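PDB 3C2G: beta-catenin homolog sys-1 from Caenorhabditis elegans, which acts in the Wnt asymmetry pathway as a transcription coregulator that binds the TCF factor POP-1 directly and activates or represses target genes. Local coordinates for residues A[188-191]-A[192-196]; A[234-237]-A[238-241]; A[253-256]-A[257-261]; A[299-302]-A[303-307]. All coordinates share one frame; numbering follows the deposited sequence.

Interaction 1. Residues A[188-191]-A[192-196]; sequences PAIF and IIFRF
The amide of I193 gives a hydrogen bond to A189 O, 3.0 Å from N to O, in helix 189-198. The next two amides follow suit: F194 N reaches I190 O at 3.3 Å, and R195 N reaches F191 O at 2.8 Å with an N-H...O angle of 172°. One residue earlier, the bond from I192 N to P188 O is long and weak. P188 gives only its carbonyl here, and having no amide hydrogen costs it nothing in this bond.

Among the side chains, I190 and F194 run side by side. The methyl CG2 of I190 lies 4.0 Å from F194 CD2, placed there by a chi1 of -75° that turns CG2 opposite the backbone N. The same ring atom, CD2, sits 3.3 Å from I190 O. Beyond the segments F194 meets F208 edge-to-face, so an alanine in its place would probably leave both I190 CG2 and the F208 ring without their partner. R195, its chain extended, takes its guanidinium to D265 on helix 251-270.

A189, I190 and I193 thus meet F141 and F144 of helix 134-150 and F191 lies on helix 251-270, while the single charged side chain leaves by the exposed side, where its charge is met by a carboxylate.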
loop_
_atom_site.group_PDB
_atom_site.type_symbol
_atom_site.label_atom_id
_atom_site.label_comp_id
_atom_site.label_asym_id
_atom_site.label_seq_id
_atom_site.Cartn_x
_atom_site.Cartn_y
_atom_site.Cartn_z
ATOM N N PRO A 188 20.540 -5.273 9.835
ATOM C CA PRO A 188 19.517 -5.139 8.782
ATOM C C PRO A 188 19.094 -6.460 8.142
ATOM O O PRO A 188 17.933 -6.610 7.751
ATOM C CB PRO A 188 20.201 -4.249 7.739
ATOM C CG PRO A 188 21.184 -3.453 8.516
ATOM C CD PRO A 188 21.693 -4.385 9.595
ATOM N N ALA A 189 20.022 -7.408 8.039
ATOM C CA ALA A 189 19.733 -8.727 7.485
ATOM C C ALA A 189 18.596 -9.439 8.210
ATOM O O ALA A 189 17.907 -10.256 7.613
ATOM C CB ALA A 189 20.985 -9.595 7.498
ATOM N N ILE A 190 18.412 -9.140 9.492
ATOM C CA ILE A 190 17.270 -9.655 10.237
ATOM C C ILE A 190 15.950 -9.310 9.541
ATOM O O ILE A 190 15.026 -10.119 9.536
ATOM C CB ILE A 190 17.277 -9.159 11.691
ATOM C CG1 ILE A 190 18.338 -9.928 12.478
ATOM C CG2 ILE A 190 15.932 -9.372 12.351
ATOM C CD1 ILE A 190 18.975 -9.135 13.579
ATOM N N PHE A 191 15.881 -8.134 8.923
ATOM C CA PHE A 191 14.701 -7.761 8.157
ATOM C C PHE A 191 14.593 -8.533 6.858
ATOM O O PHE A 191 13.525 -9.036 6.523
ATOM C CB PHE A 191 14.656 -6.245 7.913
ATOM C CG PHE A 191 14.441 -5.452 9.171
ATOM C CD1 PHE A 191 13.168 -5.328 9.717
ATOM C CD2 PHE A 191 15.520 -4.858 9.829
ATOM C CE1 PHE A 191 12.960 -4.601 10.892
ATOM C CE2 PHE A 191 15.331 -4.137 11.004
ATOM C CZ PHE A 191 14.050 -4.003 11.542
ATOM N N ILE A 192 15.700 -8.625 6.128
ATOM C CA ILE A 192 15.751 -9.382 4.869
ATOM C C ILE A 192 15.206 -10.801 5.040
ATOM O O ILE A 192 14.392 -11.248 4.242
ATOM C CB ILE A 192 17.184 -9.412 4.298
ATOM C CG1 ILE A 192 17.697 -7.980 4.048
ATOM C CG2 ILE A 192 17.248 -10.240 3.024
ATOM C CD1 ILE A 192 16.818 -7.129 3.103
ATOM N N ILE A 193 15.615 -11.469 6.114
ATOM C CA ILE A 193 15.208 -12.839 6.396
ATOM C C ILE A 193 13.721 -12.953 6.757
ATOM O O ILE A 193 13.020 -13.810 6.224
ATOM C CB ILE A 193 16.088 -13.468 7.511
ATOM C CG1 ILE A 193 17.551 -13.511 7.065
ATOM C CG2 ILE A 193 15.595 -14.858 7.866
ATOM C CD1 ILE A 193 18.541 -13.525 8.189
ATOM N N PHE A 194 13.248 -12.107 7.669
ATOM C CA PHE A 194 11.816 -12.013 7.967
ATOM C C PHE A 194 11.002 -11.768 6.701
ATOM O O PHE A 194 10.045 -12.478 6.427
ATOM C CB PHE A 194 11.523 -10.927 9.000
ATOM C CG PHE A 194 11.528 -11.425 10.408
ATOM C CD1 PHE A 194 10.659 -12.443 10.802
ATOM C CD2 PHE A 194 12.386 -10.882 11.346
ATOM C CE1 PHE A 194 10.656 -12.928 12.108
ATOM C CE2 PHE A 194 12.391 -11.357 12.660
ATOM C CZ PHE A 194 11.522 -12.384 13.039
ATOM N N ARG A 195 11.412 -10.796 5.906
ATOM C CA ARG A 195 10.712 -10.527 4.668
ATOM C C ARG A 195 10.632 -11.791 3.822
ATOM O O ARG A 195 9.588 -12.098 3.252
ATOM C CB ARG A 195 11.407 -9.409 3.898
ATOM C CG ARG A 195 10.729 -9.033 2.593
ATOM C CD ARG A 195 11.477 -7.910 1.884
ATOM N NE ARG A 195 10.774 -7.472 0.683
ATOM C CZ ARG A 195 9.881 -6.489 0.653
ATOM N NH1 ARG A 195 9.574 -5.830 1.765
ATOM N NH2 ARG A 195 9.292 -6.161 -0.490
ATOM N N PHE A 196 11.736 -12.531 3.773
ATOM C CA PHE A 196 11.890 -13.670 2.896
ATOM C C PHE A 196 11.026 -14.866 3.301
ATOM O O PHE A 196 10.409 -15.487 2.446
ATOM C CB PHE A 196 13.382 -14.044 2.815
ATOM C CG PHE A 196 13.674 -15.252 1.962
ATOM C CD1 PHE A 196 13.611 -15.175 0.571
ATOM C CD2 PHE A 196 14.023 -16.463 2.556
ATOM C CE1 PHE A 196 13.876 -16.294 -0.222
ATOM C CE2 PHE A 196 14.308 -17.588 1.772
ATOM C CZ PHE A 196 14.229 -17.500 0.377
#

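Interaction 2. Residues A[234-237]-A[238-241]; sequences GSYR and LIAG
Y236 and A240 form an i to i+4 CH-pi contact near the C-terminal end of helix 224-239 in the armadillo domain, where A240 and G241 are exposed. The methyl CB of A240 sits over one face of the Y236 ring, 4.0 Å from its centroid and 21° off the ring normal. It is displaced toward the phenol end, with CZ the nearest ring atom at 3.8 Å. What brings the ring there is the first torsion of Y236, 178°, which sets CG opposite the backbone N and swings the ring along the helix toward its C-terminal end.

Behind this contact the backbone bonding changes character. S235 O accepts from two amides: I239 N at 3.1 Å, nearly in line with the carbonyl, and L238 N at 3.0 Å, well above the carbonyl plane. Y236 O also receives two amides, from A240 N at 2.8 Å and I239 N at 3.1 Å, but both bonds are weak, being far from straight. Such mixing of i+3 and i+4 bonds is common near a helix C terminus. I239 takes chi1 of 69°, the crowded position with CG1 between N and carbonyl carbon, and CG1 rests 3.5 Å from Y236 O.

Toward helix 251-270, I239 touches L253 and L256 and S235 touches V259 and I260, while the S235 hydroxyl is hydrogen-bonded to V231 O. The small apolar methyl of alanine can sit close over an aromatic face. The contact is therefore mainly dispersive, one methyl against one face of the tyrosine ring, where several backbone bonds are weak.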
loop_
_atom_site.group_PDB
_atom_site.type_symbol
_atom_site.label_atom_id
_atom_site.label_comp_id
_atom_site.label_asym_id
_atom_site.label_seq_id
_atom_site.Cartn_x
_atom_site.Cartn_y
_atom_site.Cartn_z
ATOM N N GLY A 234 11.514 2.951 20.540
ATOM C CA GLY A 234 12.877 2.930 21.036
ATOM C C GLY A 234 13.866 3.619 20.109
ATOM O O GLY A 234 14.701 4.389 20.565
ATOM N N SER A 235 13.775 3.360 18.812
ATOM C CA SER A 235 14.651 4.040 17.862
ATOM C C SER A 235 14.313 5.522 17.789
ATOM O O SER A 235 15.219 6.371 17.778
ATOM C CB SER A 235 14.575 3.419 16.462
ATOM O OG SER A 235 14.823 2.019 16.476
ATOM N N TYR A 236 13.017 5.841 17.752
ATOM C CA TYR A 236 12.615 7.239 17.703
ATOM C C TYR A 236 13.183 7.984 18.906
ATOM O O TYR A 236 13.732 9.070 18.772
ATOM C CB TYR A 236 11.097 7.429 17.623
ATOM C CG TYR A 236 10.756 8.893 17.634
ATOM C CD1 TYR A 236 11.026 9.697 16.521
ATOM C CD2 TYR A 236 10.240 9.495 18.773
ATOM C CE1 TYR A 236 10.766 11.060 16.538
ATOM C CE2 TYR A 236 9.961 10.847 18.800
ATOM C CZ TYR A 236 10.226 11.624 17.679
ATOM O OH TYR A 236 9.948 12.976 17.712
ATOM N N ARG A 237 13.083 7.374 20.074
ATOM C CA ARG A 237 13.578 8.007 21.270
ATOM C C ARG A 237 15.040 8.412 21.160
ATOM O O ARG A 237 15.434 9.423 21.721
ATOM C CB ARG A 237 13.371 7.107 22.481
ATOM C CG ARG A 237 11.984 7.232 23.080
ATOM C CD ARG A 237 11.835 6.365 24.296
ATOM N NE ARG A 237 10.885 6.971 25.223
ATOM C CZ ARG A 237 10.696 6.578 26.481
ATOM N NH1 ARG A 237 11.388 5.556 26.980
ATOM N NH2 ARG A 237 9.807 7.210 27.237
ATOM N N LEU A 238 15.835 7.633 20.431
ATOM C CA LEU A 238 17.272 7.871 20.376
ATOM C C LEU A 238 17.668 8.861 19.297
ATOM O O LEU A 238 18.716 9.499 19.390
ATOM C CB LEU A 238 18.029 6.560 20.185
ATOM C CG LEU A 238 17.997 5.593 21.374
ATOM C CD1 LEU A 238 18.401 4.190 20.910
ATOM C CD2 LEU A 238 18.873 6.062 22.522
ATOM N N ILE A 239 16.835 8.986 18.273
ATOM C CA ILE A 239 17.123 9.914 17.192
ATOM C C ILE A 239 16.426 11.263 17.378
ATOM O O ILE A 239 16.810 12.251 16.745
ATOM C CB ILE A 239 16.782 9.321 15.803
ATOM C CG1 ILE A 239 15.282 9.170 15.599
ATOM C CG2 ILE A 239 17.489 7.996 15.589
ATOM C CD1 ILE A 239 14.894 9.003 14.153
ATOM N N ALA A 240 15.434 11.299 18.273
ATOM C CA ALA A 240 14.485 12.408 18.367
ATOM C C ALA A 240 15.148 13.778 18.449
ATOM O O ALA A 240 14.806 14.683 17.674
ATOM C CB ALA A 240 13.523 12.207 19.517
ATOM N N GLY A 241 16.093 13.932 19.366
ATOM C CA GLY A 241 16.794 15.204 19.484
ATOM C C GLY A 241 17.922 15.437 18.474
ATOM O O GLY A 241 18.437 16.553 18.378
#

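Interaction 3. Residues A[253-256]-A[257-261]; sequences LAHL and IQVII
The imidazole of H255 carries the methyl CG2 of V259 on one face, 3.9 Å from the ring centroid and 24° off its normal. CE1 is the ring atom nearest that methyl, at 3.7 Å, so the contact falls toward the rim. With CG opposite the backbone N (chi1 168°), the ring stands out from the helix, and V259 CG2 reaches back to that face; the imidazole NE2 is hydrogen-bonded to I186 O in a neighbouring loop. A beta-branched valine suits the place because one of its methyls is held pointing back at the ring.

On another side of the helix L253 and I257 join CD1 to CD1 at 3.9 Å, their chains crossing at a slant. Cutting I257 back to an alanine is likely to open a gap beside L253 CD1. Under both pairs run regular i to i+4 bonds, such as I257 N to L253 O and V259 N to H255 O, the latter 2.9 Å long.

This stretch lies within helix 251-270. L253 and L256 pack on I239 of helix 224-239, V259 and I260 on S235 of that helix, and I260 and I261 reach L300 and D299 of helix 298-311.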
loop_
_atom_site.group_PDB
_atom_site.type_symbol
_atom_site.label_atom_id
_atom_site.label_comp_id
_atom_site.label_asym_id
_atom_site.label_seq_id
_atom_site.Cartn_x
_atom_site.Cartn_y
_atom_site.Cartn_z
ATOM N N LEU A 253 22.978 7.339 13.634
ATOM C CA LEU A 253 21.700 7.945 13.260
ATOM C C LEU A 253 21.161 7.341 11.972
ATOM O O LEU A 253 19.975 7.043 11.880
ATOM C CB LEU A 253 21.836 9.468 13.135
ATOM C CG LEU A 253 20.717 10.313 12.499
ATOM C CD1 LEU A 253 19.405 10.205 13.296
ATOM C CD2 LEU A 253 21.129 11.785 12.337
ATOM N N ALA A 254 22.036 7.136 10.991
ATOM C CA ALA A 254 21.651 6.516 9.720
ATOM C C ALA A 254 21.113 5.120 9.943
ATOM O O ALA A 254 20.189 4.690 9.267
ATOM C CB ALA A 254 22.820 6.471 8.756
ATOM N N HIS A 255 21.689 4.415 10.901
ATOM C CA HIS A 255 21.329 3.031 11.128
ATOM C C HIS A 255 19.957 2.949 11.794
ATOM O O HIS A 255 19.154 2.080 11.471
ATOM C CB HIS A 255 22.396 2.330 11.976
ATOM C CG HIS A 255 21.962 0.995 12.488
ATOM N ND1 HIS A 255 21.524 0.801 13.783
ATOM C CD2 HIS A 255 21.849 -0.202 11.868
ATOM C CE1 HIS A 255 21.174 -0.465 13.940
ATOM N NE2 HIS A 255 21.366 -1.095 12.796
ATOM N N LEU A 256 19.705 3.851 12.735
ATOM C CA LEU A 256 18.434 3.876 13.443
ATOM C C LEU A 256 17.283 4.312 12.540
ATOM O O LEU A 256 16.202 3.759 12.628
ATOM C CB LEU A 256 18.526 4.734 14.695
ATOM C CG LEU A 256 19.336 4.142 15.861
ATOM C CD1 LEU A 256 19.464 5.145 16.985
ATOM C CD2 LEU A 256 18.767 2.818 16.401
ATOM N N ILE A 257 17.528 5.271 11.650
ATOM C CA ILE A 257 16.508 5.711 10.715
ATOM C C ILE A 257 16.112 4.529 9.866
ATOM O O ILE A 257 14.921 4.242 9.672
ATOM C CB ILE A 257 17.003 6.879 9.830
ATOM C CG1 ILE A 257 16.955 8.196 10.622
ATOM C CG2 ILE A 257 16.172 7.000 8.530
ATOM C CD1 ILE A 257 17.688 9.354 9.947
ATOM N N GLN A 258 17.133 3.831 9.375
ATOM C CA GLN A 258 16.952 2.653 8.526
ATOM C C GLN A 258 16.220 1.543 9.292
ATOM O O GLN A 258 15.369 0.868 8.727
ATOM C CB GLN A 258 18.306 2.189 7.971
ATOM C CG GLN A 258 18.290 1.720 6.502
ATOM C CD GLN A 258 17.794 2.778 5.488
ATOM O OE1 GLN A 258 18.103 3.977 5.590
ATOM N NE2 GLN A 258 17.028 2.321 4.495
ATOM N N VAL A 259 16.528 1.375 10.573
ATOM C CA VAL A 259 15.794 0.435 11.407
ATOM C C VAL A 259 14.288 0.778 11.464
ATOM O O VAL A 259 13.437 -0.110 11.398
ATOM C CB VAL A 259 16.368 0.365 12.838
ATOM C CG1 VAL A 259 15.360 -0.293 13.796
ATOM C CG2 VAL A 259 17.679 -0.393 12.851
ATOM N N ILE A 260 13.965 2.066 11.571
ATOM C CA ILE A 260 12.570 2.507 11.604
ATOM C C ILE A 260 11.856 2.242 10.263
ATOM O O ILE A 260 10.710 1.785 10.231
ATOM C CB ILE A 260 12.490 3.999 11.973
ATOM C CG1 ILE A 260 12.872 4.203 13.430
ATOM C CG2 ILE A 260 11.103 4.581 11.654
ATOM C CD1 ILE A 260 13.402 5.589 13.697
ATOM N N ILE A 261 12.539 2.545 9.169
ATOM C CA ILE A 261 11.999 2.348 7.833
ATOM C C ILE A 261 11.729 0.875 7.526
ATOM O O ILE A 261 10.681 0.529 6.996
ATOM C CB ILE A 261 12.911 2.995 6.761
ATOM C CG1 ILE A 261 12.877 4.526 6.913
ATOM C CG2 ILE A 261 12.499 2.561 5.366
ATOM C CD1 ILE A 261 13.828 5.304 6.016
#

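Interaction 4. Residues A[299-302]-A[303-307]; sequences DLIR and AGCKL
Helix 298-311, one of the helices of the armadillo domain, supplies this stretch, in which I301 and C305 stand one above the other on a buried side. The methyl CG2 of I301 is 4.1 Å from C305 SG. Both torsions serve the contact: chi1 of -66° in I301 puts CG2 opposite the backbone N, and chi1 of -67° in C305 sets SG beside its own backbone N, facing back toward the preceding turn. Cysteine, compact and only mildly polar, suits a buried place that borders both an isoleucine methyl and S344.

The backbone is regular here. C305 N binds I301 O at 3.0 Å with an angle of 166°, G304 N binds L300 O at 3.0 Å, and K306 N binds R302 O at 3.1 Å. A303 N is bonded to D299 O, with a weak second bond to L300 O.

R302, partly exposed and packed on helix 339-352, bends at chi3 back to D299, and its NH2 makes a salt bridge of 3.0 Å with D299 OD1. The nitrogen meets the anti side of the carboxylate, out of its plane. A second, long and weak ion pair joins R302 to D338.

Three helices pack here. Helix 251-270 receives L300 on I260 and the small A303 on F264, and L307 also touches F264; helix 285-292 meets L300 and L307 through V292 and I289, whereas helix 339-352 takes I301 on V341 and C305 on S344.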
loop_
_atom_site.group_PDB
_atom_site.type_symbol
_atom_site.label_atom_id
_atom_site.label_comp_id
_atom_site.label_asym_id
_atom_site.label_seq_id
_atom_site.Cartn_x
_atom_site.Cartn_y
_atom_site.Cartn_z
ATOM N N ASP A 299 12.528 9.961 3.718
ATOM C CA ASP A 299 12.344 8.532 3.486
ATOM C C ASP A 299 11.533 7.951 4.624
ATOM O O ASP A 299 10.628 7.155 4.419
ATOM C CB ASP A 299 13.691 7.806 3.361
ATOM C CG ASP A 299 14.367 8.046 2.007
ATOM O OD1 ASP A 299 13.648 8.299 1.008
ATOM O OD2 ASP A 299 15.618 7.974 1.938
ATOM N N LEU A 300 11.873 8.374 5.830
ATOM C CA LEU A 300 11.193 7.928 7.019
ATOM C C LEU A 300 9.730 8.400 6.969
ATOM O O LEU A 300 8.816 7.612 7.198
ATOM C CB LEU A 300 11.934 8.443 8.266
ATOM C CG LEU A 300 11.482 7.976 9.648
ATOM C CD1 LEU A 300 12.478 8.407 10.696
ATOM C CD2 LEU A 300 10.131 8.574 9.984
ATOM N N ILE A 301 9.513 9.669 6.636
ATOM C CA ILE A 301 8.155 10.196 6.528
ATOM C C ILE A 301 7.346 9.471 5.438
ATOM O O ILE A 301 6.208 9.053 5.684
ATOM C CB ILE A 301 8.136 11.749 6.361
ATOM C CG1 ILE A 301 8.681 12.408 7.635
ATOM C CG2 ILE A 301 6.712 12.254 6.047
ATOM C CD1 ILE A 301 9.203 13.807 7.447
ATOM N N ARG A 302 7.931 9.305 4.255
ATOM C CA ARG A 302 7.272 8.536 3.189
ATOM C C ARG A 302 6.837 7.149 3.642
ATOM O O ARG A 302 5.746 6.693 3.294
ATOM C CB ARG A 302 8.153 8.405 1.938
ATOM C CG ARG A 302 7.989 9.529 0.937
ATOM C CD ARG A 302 8.611 9.176 -0.413
ATOM N NE ARG A 302 10.067 9.275 -0.382
ATOM C CZ ARG A 302 10.752 10.410 -0.529
ATOM N NH1 ARG A 302 10.117 11.562 -0.722
ATOM N NH2 ARG A 302 12.084 10.399 -0.481
ATOM N N ALA A 303 7.690 6.478 4.408
ATOM C CA ALA A 303 7.431 5.098 4.766
ATOM C C ALA A 303 6.366 4.979 5.854
ATOM O O ALA A 303 5.576 4.049 5.842
ATOM C CB ALA A 303 8.715 4.386 5.171
ATOM N N GLY A 304 6.370 5.914 6.792
ATOM C CA GLY A 304 5.356 5.981 7.843
ATOM C C GLY A 304 3.972 6.259 7.291
ATOM O O GLY A 304 2.995 5.592 7.667
ATOM N N CYS A 305 3.894 7.219 6.375
ATOM C CA CYS A 305 2.624 7.613 5.763
ATOM C C CYS A 305 2.028 6.519 4.875
ATOM O O CYS A 305 0.808 6.339 4.839
ATOM C CB CYS A 305 2.766 8.958 5.040
ATOM S SG CYS A 305 3.065 10.349 6.232
ATOM N N LYS A 306 2.898 5.777 4.194
ATOM C CA LYS A 306 2.521 4.581 3.417
ATOM C C LYS A 306 1.798 3.548 4.292
ATOM O O LYS A 306 0.766 3.008 3.899
ATOM C CB LYS A 306 3.778 3.952 2.813
ATOM C CG LYS A 306 3.548 2.873 1.759
ATOM C CD LYS A 306 4.873 2.114 1.493
ATOM C CE LYS A 306 4.804 1.126 0.297
ATOM N NZ LYS A 306 3.602 0.222 0.276
ATOM N N LEU A 307 2.341 3.290 5.479
ATOM C CA LEU A 307 1.730 2.383 6.423
ATOM C C LEU A 307 0.412 2.936 7.013
ATOM O O LEU A 307 -0.542 2.192 7.201
ATOM C CB LEU A 307 2.732 2.023 7.532
ATOM C CG LEU A 307 2.286 0.988 8.579
ATOM C CD1 LEU A 307 1.924 -0.371 7.972
ATOM C CD2 LEU A 307 3.320 0.833 9.709
#

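Overall arrangement
The four contacts come in series along the chain, each a local contact along a different helix: 189-198, 224-239, 251-270 and 298-311. Interaction 3 is the hub, touching all the others. Its centre lies about 10 Å from that of interaction 2, to which it is joined by I239 on L256, about 13 Å from interaction 4, met by I261 on D299 and L300, and about 15 Å from interaction 1, where F191 reaches V259. Interactions 2 and 4 also touch, I239 against L300, but 1 and 2 do not, their nearest atoms about 8 Å apart. Such successive packing of helices through apolar side chains builds the continuous all-helical superhelix characteristic of armadillo domains in beta-catenins.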